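Local coordinates for protein putative mandelate racemase (Salmonella typhimurium, PDB 2O56) that is of unknown function but, as a magnesium-binding member of the enolase superfamily, is probably a hydro-lyase (dehydratase), at residues 330-335 with 381-386; 102-107 with 295-300; 304-309 with 335-340; 352-357 with 366-371. All coordinates share one frame; numbering follows the deposited sequence.

Interaction 1: 330-335 with 381-386; sequences STAVAL and IGQELT
Ile381 O takes a probable hydrogen bond from His336 NE2 of helix 328-340. The methyl of Ala332 packs against the same oxygen, CB to O 3.6 Å, as a van der Waals contact. The helix belongs to the TIM-barrel-like C-terminal domain of an enolase-superfamily protein, and 381-386 is a loop that turns at Ile381 and Gly382 and runs extended from Gln383 towards helix 387-392. Within the two segments the contact is apolar. Val333 and Ile381 lie side by side and point the same way, with Val333 CG1 3.8 Å from Ile381 CG2; Ile381 CB and CD1 close in on the same methyl. Ile381 carries CG1 between its backbone N and carbonyl carbon (chi1 71°), which leaves CG2 beside the N and facing Val333. Two residues on, Gln383 adds its CB, 3.8 Å from Ala332 CB, and then bends away at chi2. Its amide is held from both ends, NE2 by Tyr364 O and OE1 by the next residue's own backbone. Ala332 thus meets the CB of this side chain, whose polar end serves the loop. The bond from Glu384 N to Gln383 OE1, 3.2 Å long, lies in the carbonyl plane on a lone pair.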
loop_
_atom_site.group_PDB
_atom_site.type_symbol
_atom_site.label_atom_id
_atom_site.label_comp_id
_atom_site.label_asym_id
_atom_site.label_seq_id
_atom_site.Cartn_x
_atom_site.Cartn_y
_atom_site.Cartn_z
ATOM N N SER A 330 8.849 -2.082 41.671
ATOM C CA SER A 330 9.039 -2.321 40.238
ATOM C C SER A 330 9.554 -3.737 39.946
ATOM O O SER A 330 9.030 -4.445 39.088
ATOM C CB SER A 330 9.986 -1.272 39.652
ATOM O OG SER A 330 9.773 -1.141 38.257
ATOM N N THR A 331 10.581 -4.158 40.663
ATOM C CA THR A 331 11.118 -5.494 40.459
ATOM C C THR A 331 10.072 -6.582 40.704
ATOM O O THR A 331 9.876 -7.462 39.856
ATOM C CB THR A 331 12.376 -5.720 41.290
ATOM O OG1 THR A 331 13.423 -4.925 40.735
ATOM C CG2 THR A 331 12.795 -7.206 41.261
ATOM N N ALA A 332 9.373 -6.481 41.837
ATOM C CA ALA A 332 8.306 -7.399 42.193
ATOM C C ALA A 332 7.277 -7.571 41.088
ATOM O O ALA A 332 6.991 -8.705 40.675
ATOM C CB ALA A 332 7.615 -6.937 43.488
ATOM N N VAL A 333 6.725 -6.459 40.600
ATOM C CA VAL A 333 5.617 -6.544 39.665
ATOM C C VAL A 333 6.086 -7.061 38.316
ATOM O O VAL A 333 5.377 -7.821 37.656
ATOM C CB VAL A 333 4.796 -5.222 39.542
ATOM C CG1 VAL A 333 4.425 -4.728 40.902
ATOM C CG2 VAL A 333 5.558 -4.141 38.799
ATOM N N ALA A 334 7.296 -6.667 37.926
ATOM C CA ALA A 334 7.982 -7.277 36.787
ATOM C C ALA A 334 8.070 -8.806 36.867
ATOM O O ALA A 334 7.737 -9.500 35.912
ATOM C CB ALA A 334 9.349 -6.654 36.603
ATOM N N LEU A 335 8.514 -9.328 38.010
ATOM C CA LEU A 335 8.621 -10.775 38.211
ATOM C C LEU A 335 7.306 -11.538 38.073
ATOM O O LEU A 335 7.291 -12.629 37.509
ATOM C CB LEU A 335 9.292 -11.100 39.550
ATOM C CG LEU A 335 10.714 -10.565 39.685
ATOM C CD1 LEU A 335 11.245 -10.858 41.074
ATOM C CD2 LEU A 335 11.642 -11.125 38.597
ATOM N N ILE A 381 1.264 -7.997 45.286
ATOM C CA ILE A 381 2.559 -7.876 44.638
ATOM C C ILE A 381 3.706 -8.446 45.461
ATOM O O ILE A 381 4.773 -8.722 44.918
ATOM C CB ILE A 381 2.859 -6.437 44.156
ATOM C CG1 ILE A 381 3.128 -5.493 45.333
ATOM C CG2 ILE A 381 1.704 -5.918 43.282
ATOM C CD1 ILE A 381 3.789 -4.196 44.919
ATOM N N GLY A 382 3.476 -8.615 46.767
ATOM C CA GLY A 382 4.452 -9.224 47.682
ATOM C C GLY A 382 5.572 -8.280 48.079
ATOM O O GLY A 382 6.679 -8.720 48.432
ATOM N N GLN A 383 5.283 -6.982 48.012
ATOM C CA GLN A 383 6.263 -5.940 48.279
ATOM C C GLN A 383 5.588 -4.684 48.806
ATOM O O GLN A 383 4.468 -4.350 48.412
ATOM C CB GLN A 383 7.116 -5.654 47.039
ATOM C CG GLN A 383 8.392 -4.830 47.320
ATOM C CD GLN A 383 9.335 -5.474 48.342
ATOM O OE1 GLN A 383 9.065 -5.459 49.548
ATOM N NE2 GLN A 383 10.473 -6.002 47.862
ATOM N N GLU A 384 6.258 -4.012 49.740
ATOM C CA GLU A 384 5.679 -2.891 50.473
ATOM C C GLU A 384 6.837 -2.036 50.954
ATOM O O GLU A 384 7.891 -2.564 51.292
ATOM C CB GLU A 384 4.937 -3.394 51.722
ATOM C CG GLU A 384 3.588 -4.048 51.479
ATOM C CD GLU A 384 2.802 -4.255 52.760
ATOM O OE1 GLU A 384 3.363 -3.990 53.848
ATOM O OE2 GLU A 384 1.630 -4.685 52.673
ATOM N N LEU A 385 6.642 -0.726 51.020
ATOM C CA LEU A 385 7.618 0.146 51.683
ATOM C C LEU A 385 7.646 -0.183 53.181
ATOM O O LEU A 385 6.630 -0.601 53.748
ATOM C CB LEU A 385 7.221 1.609 51.491
ATOM C CG LEU A 385 7.331 2.260 50.112
ATOM C CD1 LEU A 385 6.906 3.696 50.262
ATOM C CD2 LEU A 385 8.766 2.170 49.582
ATOM N N THR A 386 8.792 0.014 53.819
ATOM C CA THR A 386 8.875 -0.183 55.282
ATOM C C THR A 386 8.236 0.989 55.996
ATOM O O THR A 386 8.186 2.091 55.437
ATOM C CB THR A 386 10.325 -0.251 55.777
ATOM O OG1 THR A 386 10.957 1.009 55.541
ATOM C CG2 THR A 386 11.090 -1.349 55.087
#

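Interaction 2: 102-107 with 295-300; sequences IDIALW and PDICTC
This is a small, buried, wholly apolar contact between two domains: Ile104, on helix 93-114 of the N-terminal capping domain of the enolase superfamily, reaches the loop that follows strand 292-293 of the TIM-barrel-like domain. Ile104 CD1 sits 3.8 Å from Ile297 CG2 and equally 3.8 Å from Cys298 SG, so the methyl tip straddles two consecutive residues. Ile104 CG1 follows behind it, 3.9 Å from Ile297 CG2, and the two isoleucines cross at about a right angle. In Ile297, CG2 is the branch opposite the backbone N, while CG1 and CD1 run on towards Val306 and Met337 of the barrel helices. Val333 of helix 328-340 touches both isoleucines. The magnesium ion is about 14 Å from the Cys298 side chain, so the contact is no part of the metal site. What shapes the loop is an Asx turn: Cys298 N donates to Asp296 OD1 at 2.8 Å, nearly along the C-O axis, while OD2 of the same carboxylate is bonded to His323 ND1. The turn is drawn in further by Asp296 O, which accepts from Cys300 N at 2.8 Å and from Thr299 N at 3.2 Å.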
loop_
_atom_site.group_PDB
_atom_site.type_symbol
_atom_site.label_atom_id
_atom_site.label_comp_id
_atom_site.label_asym_id
_atom_site.label_seq_id
_atom_site.Cartn_x
_atom_site.Cartn_y
_atom_site.Cartn_z
ATOM N N ILE A 102 -1.064 3.907 40.312
ATOM C CA ILE A 102 -2.401 3.653 40.845
ATOM C C ILE A 102 -2.880 2.254 40.518
ATOM O O ILE A 102 -3.370 1.538 41.396
ATOM C CB ILE A 102 -3.385 4.700 40.328
ATOM C CG1 ILE A 102 -3.105 6.035 41.040
ATOM C CG2 ILE A 102 -4.834 4.284 40.558
ATOM C CD1 ILE A 102 -3.850 7.189 40.483
ATOM N N ASP A 103 -2.700 1.856 39.261
ATOM C CA ASP A 103 -3.178 0.574 38.786
ATOM C C ASP A 103 -2.523 -0.581 39.514
ATOM O O ASP A 103 -3.210 -1.531 39.890
ATOM C CB ASP A 103 -2.920 0.424 37.282
ATOM C CG ASP A 103 -3.508 -0.856 36.726
ATOM O OD1 ASP A 103 -4.744 -0.919 36.534
ATOM O OD2 ASP A 103 -2.729 -1.808 36.509
ATOM N N ILE A 104 -1.197 -0.510 39.679
ATOM C CA ILE A 104 -0.444 -1.538 40.386
ATOM C C ILE A 104 -0.975 -1.698 41.821
ATOM O O ILE A 104 -1.192 -2.815 42.291
ATOM C CB ILE A 104 1.088 -1.222 40.430
ATOM C CG1 ILE A 104 1.724 -1.314 39.039
ATOM C CG2 ILE A 104 1.807 -2.187 41.392
ATOM C CD1 ILE A 104 3.027 -0.575 38.928
ATOM N N ALA A 105 -1.230 -0.577 42.485
ATOM C CA ALA A 105 -1.735 -0.584 43.864
ATOM C C ALA A 105 -3.138 -1.192 43.964
ATOM O O ALA A 105 -3.490 -1.808 44.967
ATOM C CB ALA A 105 -1.688 0.827 44.441
ATOM N N LEU A 106 -3.912 -1.078 42.892
ATOM C CA LEU A 106 -5.196 -1.758 42.804
ATOM C C LEU A 106 -5.081 -3.291 42.744
ATOM O O LEU A 106 -5.872 -4.010 43.366
ATOM C CB LEU A 106 -6.008 -1.220 41.617
ATOM C CG LEU A 106 -6.425 0.257 41.653
ATOM C CD1 LEU A 106 -7.202 0.610 40.395
ATOM C CD2 LEU A 106 -7.258 0.594 42.876
ATOM N N TRP A 107 -4.101 -3.793 42.001
ATOM C CA TRP A 107 -3.834 -5.232 41.943
ATOM C C TRP A 107 -3.217 -5.771 43.242
ATOM O O TRP A 107 -3.376 -6.957 43.562
ATOM C CB TRP A 107 -2.898 -5.576 40.769
ATOM C CG TRP A 107 -3.597 -5.563 39.428
ATOM C CD1 TRP A 107 -3.838 -4.470 38.632
ATOM C CD2 TRP A 107 -4.170 -6.686 38.747
ATOM N NE1 TRP A 107 -4.522 -4.850 37.497
ATOM C CE2 TRP A 107 -4.737 -6.202 37.540
ATOM C CE3 TRP A 107 -4.278 -8.051 39.044
ATOM C CZ2 TRP A 107 -5.381 -7.037 36.627
ATOM C CZ3 TRP A 107 -4.922 -8.887 38.129
ATOM C CH2 TRP A 107 -5.464 -8.370 36.933
ATOM N N PRO A 295 7.913 -2.898 27.740
ATOM C CA PRO A 295 7.142 -1.974 28.543
ATOM C C PRO A 295 7.628 -2.019 29.980
ATOM O O PRO A 295 8.014 -3.078 30.479
ATOM C CB PRO A 295 5.693 -2.499 28.429
ATOM C CG PRO A 295 5.841 -3.964 28.056
ATOM C CD PRO A 295 7.115 -4.049 27.264
ATOM N N ASP A 296 7.648 -0.854 30.609
ATOM C CA ASP A 296 7.877 -0.729 32.048
ATOM C C ASP A 296 6.486 -0.710 32.691
ATOM O O ASP A 296 5.665 0.115 32.333
ATOM C CB ASP A 296 8.627 0.599 32.280
ATOM C CG ASP A 296 9.039 0.823 33.743
ATOM O OD1 ASP A 296 8.189 0.746 34.640
ATOM O OD2 ASP A 296 10.223 1.129 33.991
ATOM N N ILE A 297 6.212 -1.620 33.625
ATOM C CA ILE A 297 4.875 -1.695 34.221
ATOM C C ILE A 297 4.543 -0.402 34.974
ATOM O O ILE A 297 3.387 -0.025 35.056
ATOM C CB ILE A 297 4.695 -2.974 35.110
ATOM C CG1 ILE A 297 4.701 -4.230 34.239
ATOM C CG2 ILE A 297 3.374 -2.957 35.931
ATOM C CD1 ILE A 297 5.132 -5.502 34.979
ATOM N N CYS A 298 5.567 0.290 35.478
ATOM C CA CYS A 298 5.397 1.487 36.309
ATOM C C CYS A 298 5.312 2.767 35.485
ATOM O O CYS A 298 4.962 3.827 36.021
ATOM C CB CYS A 298 6.540 1.614 37.320
ATOM S SG CYS A 298 6.721 0.213 38.458
ATOM N N THR A 299 5.624 2.668 34.191
ATOM C CA THR A 299 5.519 3.825 33.254
ATOM C C THR A 299 4.447 3.629 32.183
ATOM O O THR A 299 3.769 4.576 31.810
ATOM C CB THR A 299 6.876 4.157 32.541
ATOM O OG1 THR A 299 7.964 4.105 33.481
ATOM C CG2 THR A 299 6.847 5.555 31.902
ATOM N N CYS A 300 4.305 2.411 31.666
ATOM C CA CYS A 300 3.619 2.231 30.391
ATOM C C CYS A 300 2.193 1.714 30.503
ATOM O O CYS A 300 1.588 1.295 29.500
ATOM C CB CYS A 300 4.453 1.361 29.463
ATOM S SG CYS A 300 6.149 2.022 29.279
#

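Interaction 3: 304-309 with 335-340; sequences TEVKKI and LHMETA
The flat group that matters here is the peptide joining Val306 to Lys307, and Met337 CE approaches it at Lys307 N, 3.6 Å away. No side-chain ring takes part; a flexible thioether supplies nearly all of the approach from 335-340. Met337 starts out opposite its backbone N (chi1 -171°) and then bends at chi2 and again at chi3, which lays SD and CE along the neighbouring helix rather than driving them end-on into it. SD comes to 3.8 Å from Lys307 CA and 3.9 Å from Lys307 CD, so sulfur packs on the backbone and on the aliphatic part of the lysine. CE also meets Val306 CG1 at 4.1 Å. Of its side chain, Lys307 gives this contact methylenes: its ammonium is engaged elsewhere, in salt bridges with Asp311 and with Glu75 of a neighbouring subunit, so a single residue lines the buried seam and also joins the subunit interface. Helices 302-314 and 328-340 are consecutive, with strand 319-320 between them, and such pairing of neighbouring helices outside a parallel strand cylinder belongs to the TIM-barrel-like domain of the enolase superfamily.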
loop_
_atom_site.group_PDB
_atom_site.type_symbol
_atom_site.label_atom_id
_atom_site.label_comp_id
_atom_site.label_asym_id
_atom_site.label_seq_id
_atom_site.Cartn_x
_atom_site.Cartn_y
_atom_site.Cartn_z
ATOM N N THR A 304 -2.788 -3.761 34.488
ATOM C CA THR A 304 -3.957 -3.974 33.634
ATOM C C THR A 304 -3.595 -3.839 32.152
ATOM O O THR A 304 -3.944 -4.701 31.335
ATOM C CB THR A 304 -5.093 -3.026 34.003
ATOM O OG1 THR A 304 -5.361 -3.156 35.403
ATOM C CG2 THR A 304 -6.366 -3.367 33.223
ATOM N N GLU A 305 -2.869 -2.774 31.827
ATOM C CA GLU A 305 -2.549 -2.450 30.446
ATOM C C GLU A 305 -1.337 -3.232 29.943
ATOM O O GLU A 305 -1.324 -3.689 28.790
ATOM C CB GLU A 305 -2.322 -0.938 30.275
ATOM C CG GLU A 305 -2.181 -0.526 28.823
ATOM C CD GLU A 305 -3.494 -0.492 28.057
ATOM O OE1 GLU A 305 -4.573 -0.772 28.636
ATOM O OE2 GLU A 305 -3.444 -0.202 26.846
ATOM N N VAL A 306 -0.317 -3.397 30.773
ATOM C CA VAL A 306 0.860 -4.138 30.288
ATOM C C VAL A 306 0.557 -5.617 29.970
ATOM O O VAL A 306 1.061 -6.159 28.985
ATOM C CB VAL A 306 2.131 -3.895 31.161
ATOM C CG1 VAL A 306 3.269 -4.832 30.768
ATOM C CG2 VAL A 306 2.598 -2.428 30.997
ATOM N N LYS A 307 -0.290 -6.269 30.769
ATOM C CA LYS A 307 -0.774 -7.598 30.405
ATOM C C LYS A 307 -1.398 -7.588 29.004
ATOM O O LYS A 307 -1.146 -8.469 28.210
ATOM C CB LYS A 307 -1.776 -8.133 31.440
ATOM C CG LYS A 307 -2.252 -9.560 31.199
ATOM C CD LYS A 307 -1.102 -10.569 31.301
ATOM C CE LYS A 307 -1.604 -12.021 31.181
ATOM N NZ LYS A 307 -2.558 -12.235 30.031
ATOM N N LYS A 308 -2.220 -6.585 28.720
ATOM C CA LYS A 308 -2.861 -6.460 27.404
ATOM C C LYS A 308 -1.854 -6.221 26.271
ATOM O O LYS A 308 -1.957 -6.826 25.196
ATOM C CB LYS A 308 -3.920 -5.364 27.456
ATOM C CG LYS A 308 -5.004 -5.649 28.497
ATOM C CD LYS A 308 -5.985 -4.459 28.568
ATOM C CE LYS A 308 -7.155 -4.785 29.482
ATOM N NZ LYS A 308 -8.069 -3.575 29.589
ATOM N N ILE A 309 -0.864 -5.371 26.532
ATOM C CA ILE A 309 0.277 -5.204 25.627
ATOM C C ILE A 309 0.960 -6.526 25.292
ATOM O O ILE A 309 1.155 -6.838 24.120
ATOM C CB ILE A 309 1.289 -4.148 26.167
ATOM C CG1 ILE A 309 0.640 -2.761 26.185
ATOM C CG2 ILE A 309 2.599 -4.128 25.328
ATOM C CD1 ILE A 309 1.467 -1.697 26.918
ATOM N N LEU A 335 8.514 -9.328 38.010
ATOM C CA LEU A 335 8.621 -10.775 38.211
ATOM C C LEU A 335 7.306 -11.538 38.073
ATOM O O LEU A 335 7.291 -12.629 37.509
ATOM C CB LEU A 335 9.292 -11.100 39.550
ATOM C CG LEU A 335 10.714 -10.565 39.685
ATOM C CD1 LEU A 335 11.245 -10.858 41.074
ATOM C CD2 LEU A 335 11.642 -11.125 38.597
ATOM N N HIS A 336 6.221 -10.967 38.602
ATOM C CA HIS A 336 4.887 -11.515 38.440
ATOM C C HIS A 336 4.407 -11.571 36.990
ATOM O O HIS A 336 3.855 -12.582 36.538
ATOM C CB HIS A 336 3.889 -10.713 39.285
ATOM C CG HIS A 336 4.014 -10.947 40.765
ATOM N ND1 HIS A 336 3.576 -12.104 41.376
ATOM C CD2 HIS A 336 4.536 -10.178 41.751
ATOM C CE1 HIS A 336 3.829 -12.041 42.670
ATOM N NE2 HIS A 336 4.405 -10.879 42.926
ATOM N N MET A 337 4.593 -10.482 36.259
ATOM C CA MET A 337 4.170 -10.438 34.859
ATOM C C MET A 337 4.989 -11.456 34.085
ATOM O O MET A 337 4.451 -12.246 33.324
ATOM C CB MET A 337 4.397 -9.037 34.280
ATOM C CG MET A 337 3.793 -8.791 32.856
ATOM S SD MET A 337 1.994 -8.742 32.823
ATOM C CE MET A 337 1.665 -7.198 33.664
ATOM N N GLU A 338 6.295 -11.432 34.294
ATOM C CA GLU A 338 7.197 -12.275 33.522
ATOM C C GLU A 338 7.011 -13.770 33.839
ATOM O O GLU A 338 7.414 -14.627 33.059
ATOM C CB GLU A 338 8.639 -11.831 33.759
ATOM C CG GLU A 338 8.912 -10.434 33.202
ATOM C CD GLU A 338 10.252 -9.856 33.623
ATOM O OE1 GLU A 338 10.685 -10.114 34.764
ATOM O OE2 GLU A 338 10.859 -9.115 32.816
ATOM N N THR A 339 6.388 -14.063 34.981
ATOM C CA THR A 339 6.105 -15.437 35.385
ATOM C C THR A 339 4.914 -15.987 34.646
ATOM O O THR A 339 4.913 -17.155 34.250
ATOM C CB THR A 339 5.861 -15.541 36.923
ATOM O OG1 THR A 339 7.047 -15.159 37.607
ATOM C CG2 THR A 339 5.502 -16.947 37.353
ATOM N N ALA A 340 3.895 -15.136 34.472
ATOM C CA ALA A 340 2.622 -15.550 33.903
ATOM C C ALA A 340 2.588 -15.593 32.366
ATOM O O ALA A 340 1.967 -16.487 31.769
ATOM C CB ALA A 340 1.519 -14.623 34.400
#

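Interaction 4: 352-357 with 366-371; sequences YALLEP and YLPKNG
Leu354 carries its half of this contact, and it does so almost entirely with one methyl. CB leaves the backbone along the flank of the 366-371 chain rather than at it, and neither CB nor CG comes within 4.2 Å of that segment. At CG the side chain forks. CG lies beside the backbone N (chi1 -59°) and CD1 continues the extended line (chi2 167°), passing 366-371 without touching it; CD2 is the branch that turns to the partner. It lands on the pyrrolidine ring of Pro368, 3.5 Å from CD and 3.8 Å from CG, and also meets the methyl Leu367 CD2 at 4.0 Å. The CD2 methyl of Leu354 thus rests against both Leu367 and Pro368. Leu349, on strand 347-350, touches both Leu354 and Pro368 and ties the contact to the small mixed sheet that strand 347-350 shares with 130-135. Segment 352-357 runs into the short helix 356-359: Leu355 is its N-cap residue, its N bonded to Tyr352 O at 3.1 Å. After a loop, 366-371 follows that helix and leads on to strand 372-373. Leu354 and Leu367 remain partly exposed, while Pro368 is buried. With no hydrogen bond or charge pair across it, the contact depends on dispersion and on the water its methyls exclude: close packing of methyls and ring, partly exposed, without directed bonds.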
loop_
_atom_site.group_PDB
_atom_site.type_symbol
_atom_site.label_atom_id
_atom_site.label_comp_id
_atom_site.label_asym_id
_atom_site.label_seq_id
_atom_site.Cartn_x
_atom_site.Cartn_y
_atom_site.Cartn_z
ATOM N N TYR A 352 22.380 -1.269 41.006
ATOM C CA TYR A 352 21.894 -0.484 42.154
ATOM C C TYR A 352 20.739 -1.185 42.873
ATOM O O TYR A 352 20.515 -0.954 44.054
ATOM C CB TYR A 352 21.448 0.923 41.710
ATOM C CG TYR A 352 20.062 0.922 41.115
ATOM C CD1 TYR A 352 18.924 0.958 41.935
ATOM C CD2 TYR A 352 19.881 0.855 39.738
ATOM C CE1 TYR A 352 17.661 0.914 41.399
ATOM C CE2 TYR A 352 18.609 0.828 39.188
ATOM C CZ TYR A 352 17.504 0.853 40.025
ATOM O OH TYR A 352 16.239 0.818 39.482
ATOM N N ALA A 353 20.008 -2.025 42.141
ATOM C CA ALA A 353 18.822 -2.703 42.650
ATOM C C ALA A 353 19.169 -3.737 43.738
ATOM O O ALA A 353 18.322 -4.104 44.557
ATOM C CB ALA A 353 18.084 -3.377 41.508
ATOM N N LEU A 354 20.414 -4.202 43.717
ATOM C CA LEU A 354 20.931 -5.159 44.696
ATOM C C LEU A 354 21.418 -4.467 45.970
ATOM O O LEU A 354 21.620 -5.115 46.994
ATOM C CB LEU A 354 22.100 -5.938 44.081
ATOM C CG LEU A 354 21.874 -6.757 42.810
ATOM C CD1 LEU A 354 23.220 -7.168 42.203
ATOM C CD2 LEU A 354 21.036 -7.980 43.136
ATOM N N LEU A 355 21.613 -3.154 45.892
ATOM C CA LEU A 355 22.356 -2.417 46.905
ATOM C C LEU A 355 21.457 -1.937 48.034
ATOM O O LEU A 355 20.263 -1.726 47.830
ATOM C CB LEU A 355 23.076 -1.228 46.272
ATOM C CG LEU A 355 24.105 -1.554 45.193
ATOM C CD1 LEU A 355 24.742 -0.277 44.680
ATOM C CD2 LEU A 355 25.170 -2.507 45.726
ATOM N N GLU A 356 22.060 -1.691 49.185
ATOM C CA GLU A 356 21.377 -1.253 50.389
ATOM C C GLU A 356 20.437 -0.098 50.291
ATOM O O GLU A 356 19.345 -0.203 50.709
ATOM C CB GLU A 356 22.373 -0.976 51.494
ATOM C CG GLU A 356 22.823 -2.211 52.153
ATOM C CD GLU A 356 21.804 -2.706 53.100
ATOM O OE1 GLU A 356 21.359 -1.858 53.895
ATOM O OE2 GLU A 356 21.444 -3.902 53.061
ATOM N N PRO A 357 20.874 1.019 49.771
ATOM C CA PRO A 357 19.965 2.180 49.637
ATOM C C PRO A 357 18.694 1.929 48.809
ATOM O O PRO A 357 17.678 2.613 49.011
ATOM C CB PRO A 357 20.841 3.243 48.959
ATOM C CG PRO A 357 22.246 2.828 49.245
ATOM C CD PRO A 357 22.225 1.335 49.264
ATOM N N TYR A 366 13.986 -9.555 47.677
ATOM C CA TYR A 366 14.070 -10.569 46.640
ATOM C C TYR A 366 15.332 -10.336 45.832
ATOM O O TYR A 366 15.510 -9.284 45.210
ATOM C CB TYR A 366 12.827 -10.537 45.749
ATOM C CG TYR A 366 11.538 -10.644 46.529
ATOM C CD1 TYR A 366 11.152 -11.852 47.112
ATOM C CD2 TYR A 366 10.706 -9.544 46.686
ATOM C CE1 TYR A 366 9.982 -11.946 47.838
ATOM C CE2 TYR A 366 9.532 -9.629 47.410
ATOM C CZ TYR A 366 9.176 -10.830 47.980
ATOM O OH TYR A 366 8.002 -10.925 48.693
ATOM N N LEU A 367 16.224 -11.312 45.863
ATOM C CA LEU A 367 17.504 -11.152 45.195
ATOM C C LEU A 367 17.657 -12.256 44.171
ATOM O O LEU A 367 17.196 -13.378 44.400
ATOM C CB LEU A 367 18.655 -11.175 46.209
ATOM C CG LEU A 367 18.709 -10.004 47.205
ATOM C CD1 LEU A 367 19.751 -10.261 48.291
ATOM C CD2 LEU A 367 18.981 -8.658 46.512
ATOM N N PRO A 368 18.294 -11.946 43.027
ATOM C CA PRO A 368 18.525 -13.015 42.072
ATOM C C PRO A 368 19.659 -13.898 42.569
ATOM O O PRO A 368 20.486 -13.424 43.342
ATOM C CB PRO A 368 18.941 -12.270 40.804
ATOM C CG PRO A 368 19.510 -10.986 41.285
ATOM C CD PRO A 368 18.836 -10.654 42.574
ATOM N N LYS A 369 19.672 -15.161 42.139
ATOM C CA LYS A 369 20.717 -16.119 42.495
ATOM C C LYS A 369 21.137 -16.843 41.232
ATOM O O LYS A 369 20.306 -17.494 40.590
ATOM C CB LYS A 369 20.187 -17.149 43.498
ATOM C CG LYS A 369 19.876 -16.601 44.893
ATOM C CD LYS A 369 21.125 -16.427 45.732
ATOM C CE LYS A 369 20.789 -15.831 47.088
ATOM N NZ LYS A 369 20.711 -14.347 47.078
ATOM N N ASN A 370 22.415 -16.717 40.876
ATOM C CA ASN A 370 23.000 -17.401 39.726
ATOM C C ASN A 370 22.360 -17.016 38.396
ATOM O O ASN A 370 22.188 -17.851 37.503
ATOM C CB ASN A 370 22.982 -18.907 39.934
ATOM C CG ASN A 370 23.603 -19.295 41.244
ATOM O OD1 ASN A 370 24.757 -18.961 41.502
ATOM N ND2 ASN A 370 22.839 -19.974 42.096
ATOM N N GLY A 371 22.017 -15.737 38.292
ATOM C CA GLY A 371 21.424 -15.188 37.081
ATOM C C GLY A 371 19.923 -15.372 36.969
ATOM O O GLY A 371 19.349 -15.077 35.926
#

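How the interactions relate
Helix 328-340 is common ground for interactions 1 and 3, which share Leu335 and use successive turns of the helix: one towards the chain at 381-386, the other towards helix 302-314. Interaction 2 lies against both, with Ile297 CD1 3.7 Å from Met337 CB and Ile104 CG2 3.7 Å from Val333 CG1, so these three form one continuous apolar interior where capping domain and barrel meet. Beside it, Thr304 OG1 bonds to Asp103 and Trp107. Interaction 4 is more peripheral and partly exposed, nested in sequence within interaction 1 and joined to it by Tyr366 OH and Gly382 O. Interactions 2 and 3 both reach other subunits, interaction 3 by a salt bridge.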